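Local coordinates for protein probable chitinase A (Chromobacterium violaceum, PDB 4TX8) that probably hydrolyses chitin as a family 18 endochitinase, and carries a module likely to bind the polysaccharide, at residues F163-D166 against I167-Q170; Y204-L207 against T208-F212. All coordinates share one frame; numbering follows the deposited sequence.

Interaction 1: F163-D166 against I167-Q170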
# COMPACT_ATOMS: atom_id res chain seq x y z
N PHE A 163 -20.92 3.59 4.57
CA PHE A 163 -19.50 3.29 4.61
C PHE A 163 -19.17 2.31 5.73
O PHE A 163 -18.40 1.37 5.54
CB PHE A 163 -18.71 4.59 4.78
CG PHE A 163 -17.22 4.40 4.86
CD1 PHE A 163 -16.49 4.00 3.75
CD2 PHE A 163 -16.54 4.68 6.03
CE1 PHE A 163 -15.12 3.85 3.81
CE2 PHE A 163 -15.17 4.54 6.11
CZ PHE A 163 -14.46 4.12 4.99
N ILE A 164 -19.77 2.54 6.90
CA ILE A 164 -19.55 1.68 8.06
C ILE A 164 -20.11 0.28 7.79
O ILE A 164 -19.52 -0.72 8.20
CB ILE A 164 -20.20 2.29 9.32
CG1 ILE A 164 -19.36 3.49 9.80
CG2 ILE A 164 -20.32 1.26 10.43
CD1 ILE A 164 -20.00 4.27 10.92
N GLN A 165 -21.24 0.21 7.10
CA GLN A 165 -21.81 -1.07 6.70
C GLN A 165 -20.93 -1.77 5.67
O GLN A 165 -20.79 -2.99 5.68
CB GLN A 165 -23.22 -0.89 6.14
CG GLN A 165 -24.25 -0.51 7.20
CD GLN A 165 -25.63 -0.30 6.61
OE1 GLN A 165 -25.78 -0.08 5.41
NE2 GLN A 165 -26.65 -0.36 7.46
N ASP A 166 -20.33 -0.98 4.78
CA ASP A 166 -19.45 -1.52 3.74
C ASP A 166 -18.20 -2.14 4.36
O ASP A 166 -17.71 -3.17 3.89
CB ASP A 166 -19.07 -0.44 2.74
CG ASP A 166 -20.24 -0.01 1.87
OD1 ASP A 166 -21.28 -0.69 1.89
OD2 ASP A 166 -20.11 1.02 1.17
N ILE A 167 -17.68 -1.50 5.41
CA ILE A 167 -16.54 -2.03 6.15
C ILE A 167 -16.87 -3.40 6.73
O ILE A 167 -16.12 -4.36 6.55
CB ILE A 167 -16.12 -1.07 7.28
CG1 ILE A 167 -15.54 0.22 6.70
CG2 ILE A 167 -15.12 -1.75 8.20
CD1 ILE A 167 -15.02 1.19 7.73
N ARG A 168 -18.01 -3.50 7.42
CA ARG A 168 -18.44 -4.77 8.00
C ARG A 168 -18.60 -5.84 6.93
O ARG A 168 -18.17 -6.98 7.12
CB ARG A 168 -19.76 -4.59 8.77
CG ARG A 168 -19.63 -3.76 10.03
CD ARG A 168 -20.91 -3.79 10.87
NE ARG A 168 -22.08 -3.34 10.11
CZ ARG A 168 -23.16 -4.08 9.90
NH1 ARG A 168 -24.18 -3.59 9.20
NH2 ARG A 168 -23.24 -5.31 10.40
N ALA A 169 -19.20 -5.48 5.80
CA ALA A 169 -19.45 -6.43 4.72
C ALA A 169 -18.15 -6.96 4.13
O ALA A 169 -18.06 -8.14 3.78
CB ALA A 169 -20.30 -5.79 3.64
N GLN A 170 -17.15 -6.10 4.02
CA GLN A 170 -15.84 -6.52 3.52
C GLN A 170 -15.13 -7.39 4.54
O GLN A 170 -14.47 -8.37 4.19
CB GLN A 170 -14.98 -5.31 3.16
CG GLN A 170 -15.43 -4.56 1.91
CD GLN A 170 -15.12 -5.31 0.62
OE1 GLN A 170 -14.62 -6.43 0.64
NE2 GLN A 170 -15.42 -4.68 -0.51
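The backbone N of Ile-167 reaches the carbonyl O of Phe-163 at 3.0 Å, with an N-H...O angle of 153°, one of four consecutive i to i+4 bonds in these two-odd turns of helix 160-171. That helix lies between the parallel strands 135-143 and 176-182 of the TIM barrel, with Phe-163 and Ile-164 touching Tyr-210 of helix 193-210. Phe-163 and Ile-167 also meet through their side chains. Ile-167 CG1 stands beside its own backbone N (chi1 -68°), which brings it to 3.3 Å from Phe-163 O and over one face of the Phe-163 ring; the methyl CD1 then closes on CE2 of that ring at 3.7 Å. On the outer side of the helix, Gln-165 and Arg-168 run alongside each other in the same direction. Here Arg-168 NH1 lies 3.7 Å from Gln-165 CG, a van der Waals contact of a methylene with the guanidinium edge, in its plane. Farther along, Gln-170 N bonds to Asp-166 O at 3.0 Å while Gln-170 CG rests 3.3 Å from that oxygen. The Gln-170 chain bends at chi2 (-73°). Hydrogen bonding between the two segments is therefore confined to the main chain: Phe-163 and Ile-167 add hydrocarbon packing, and the buried Asp-166 and Gln-170 bond outside, OD1 to Gln-162 NE2 one turn earlier and NE2 to Leu-126 O in a distant loop.

Interaction 2: Y204-L207 against T208-F212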
# COMPACT_ATOMS: atom_id res chain seq x y z
N TYR A 204 -8.14 6.42 18.51
CA TYR A 204 -8.98 5.46 19.21
C TYR A 204 -10.44 5.76 18.91
O TYR A 204 -11.23 4.86 18.66
CB TYR A 204 -8.72 5.50 20.71
CG TYR A 204 -9.62 4.59 21.51
CD1 TYR A 204 -9.37 3.23 21.60
CD2 TYR A 204 -10.72 5.09 22.19
CE1 TYR A 204 -10.19 2.39 22.33
CE2 TYR A 204 -11.55 4.27 22.92
CZ TYR A 204 -11.28 2.92 22.99
OH TYR A 204 -12.10 2.10 23.72
N GLY A 205 -10.80 7.04 18.94
CA GLY A 205 -12.15 7.47 18.63
C GLY A 205 -12.57 7.11 17.21
O GLY A 205 -13.69 6.67 16.97
N ILE A 206 -11.65 7.31 16.26
CA ILE A 206 -11.94 7.03 14.86
C ILE A 206 -12.11 5.53 14.62
O ILE A 206 -13.10 5.10 14.02
CB ILE A 206 -10.83 7.58 13.94
CG1 ILE A 206 -10.75 9.10 14.05
CG2 ILE A 206 -11.08 7.16 12.50
CD1 ILE A 206 -9.56 9.71 13.34
N LEU A 207 -11.15 4.75 15.09
CA LEU A 207 -11.18 3.30 14.90
C LEU A 207 -12.43 2.67 15.50
O LEU A 207 -13.08 1.84 14.87
CB LEU A 207 -9.92 2.66 15.50
CG LEU A 207 -8.72 2.40 14.58
CD1 LEU A 207 -8.45 3.57 13.65
CD2 LEU A 207 -7.49 2.08 15.41
N THR A 208 -12.77 3.07 16.73
CA THR A 208 -13.92 2.49 17.41
C THR A 208 -15.23 2.92 16.76
O THR A 208 -16.20 2.15 16.74
CB THR A 208 -13.94 2.89 18.91
OG1 THR A 208 -13.91 4.31 19.03
CG2 THR A 208 -12.75 2.30 19.63
N GLN A 209 -15.27 4.13 16.21
CA GLN A 209 -16.47 4.63 15.55
C GLN A 209 -16.74 3.92 14.22
O GLN A 209 -17.86 3.49 13.96
CB GLN A 209 -16.37 6.14 15.31
CG GLN A 209 -17.60 6.73 14.64
CD GLN A 209 -17.41 8.18 14.21
OE1 GLN A 209 -16.37 8.79 14.49
NE2 GLN A 209 -18.40 8.73 13.53
N TYR A 210 -15.71 3.81 13.39
CA TYR A 210 -15.90 3.26 12.05
C TYR A 210 -15.68 1.76 11.98
O TYR A 210 -16.21 1.09 11.09
CB TYR A 210 -14.97 3.98 11.06
CG TYR A 210 -15.43 5.39 10.76
CD1 TYR A 210 -15.02 6.46 11.54
CD2 TYR A 210 -16.30 5.64 9.70
CE1 TYR A 210 -15.45 7.75 11.27
CE2 TYR A 210 -16.73 6.93 9.43
CZ TYR A 210 -16.30 7.98 10.21
OH TYR A 210 -16.73 9.25 9.94
N GLY A 211 -14.90 1.21 12.91
CA GLY A 211 -14.66 -0.22 12.94
C GLY A 211 -13.50 -0.64 12.06
O GLY A 211 -13.46 -1.78 11.59
N PHE A 212 -12.57 0.28 11.83
CA PHE A 212 -11.31 -0.05 11.17
C PHE A 212 -10.56 -1.11 11.97
O PHE A 212 -10.62 -1.12 13.20
CB PHE A 212 -10.43 1.19 11.02
CG PHE A 212 -10.97 2.21 10.07
CD1 PHE A 212 -11.08 1.93 8.72
CD2 PHE A 212 -11.34 3.47 10.52
CE1 PHE A 212 -11.57 2.88 7.84
CE2 PHE A 212 -11.83 4.42 9.65
CZ PHE A 212 -11.94 4.13 8.30
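Thr-208 lays its methyl on the face of the Tyr-204 ring: CG2 is 3.8 Å from the ring centroid and 15° off the normal, a CH-pi contact slightly displaced toward the rim. The threonine torsion accounts for both of its branches. With chi1 at 56°, OG1 lies between the backbone N and the carbonyl carbon, 2.8 Å from Tyr-204 O and 3.1 Å from Gly-205 O, and its single proton could serve either; CG2 falls anti to the carbonyl carbon, beside the backbone N, which sets it over the ring. Thr-208 N also bonds to Tyr-204 O. The tyrosine makes a cation-pi contact with Lys-245 of helix 230-246. These residues close helix 193-210, the helical arm of the beta-alpha-beta crossover between strands 176-182 and 214-218 in the TIM barrel of this GH18 family. Gly-211, with phi 86°, is the first residue to leave helical geometry, and its N still bonds to Leu-207 O at 2.7 Å. The turn it makes directs the CB of Phe-212 toward the preceding helical segment, and the side chain also touches strand 176-182. Ile-206 CG2 approaches the edge of the Phe-212 ring, 4.0 Å from CE2. That same methyl is 4.1 Å from Tyr-210 CD1, so one branch of Ile-206 serves two aromatic side chains. The Tyr-210 ring is edge-on to its helical acceptor: CD1 lies 3.4 Å from Ile-206 O, which falls in the ring plane. Leu-207 crosses Phe-212 at about a right angle, its CD1 meeting Phe-212 CB at 4.1 Å, while Leu-207 also packs on Ile-246.

Interactions 1 and 2 occupy successive helices, 160-171 and 193-210, on the outside of the barrel, their centres about 13 Å apart. Each has a solvent-facing side, at Gln-165, Arg-168 and Ala-169 in the first and at Thr-208 and Gln-209 in the second, and a buried side turned inward. The two helices meet directly: Ile-164 CG1 packs against Tyr-210 CD2 at 3.7 Å, and Ile-167 CD1 lies 3.6 Å from Tyr-210 O. Chemistry follows position. Interaction 1 lies within an uninterrupted helix and repeats backbone bonds, whereas interaction 2 includes a helix end, where a glycine turn brings Phe-212 against Val-177 and Leu-179 of strand 176-182.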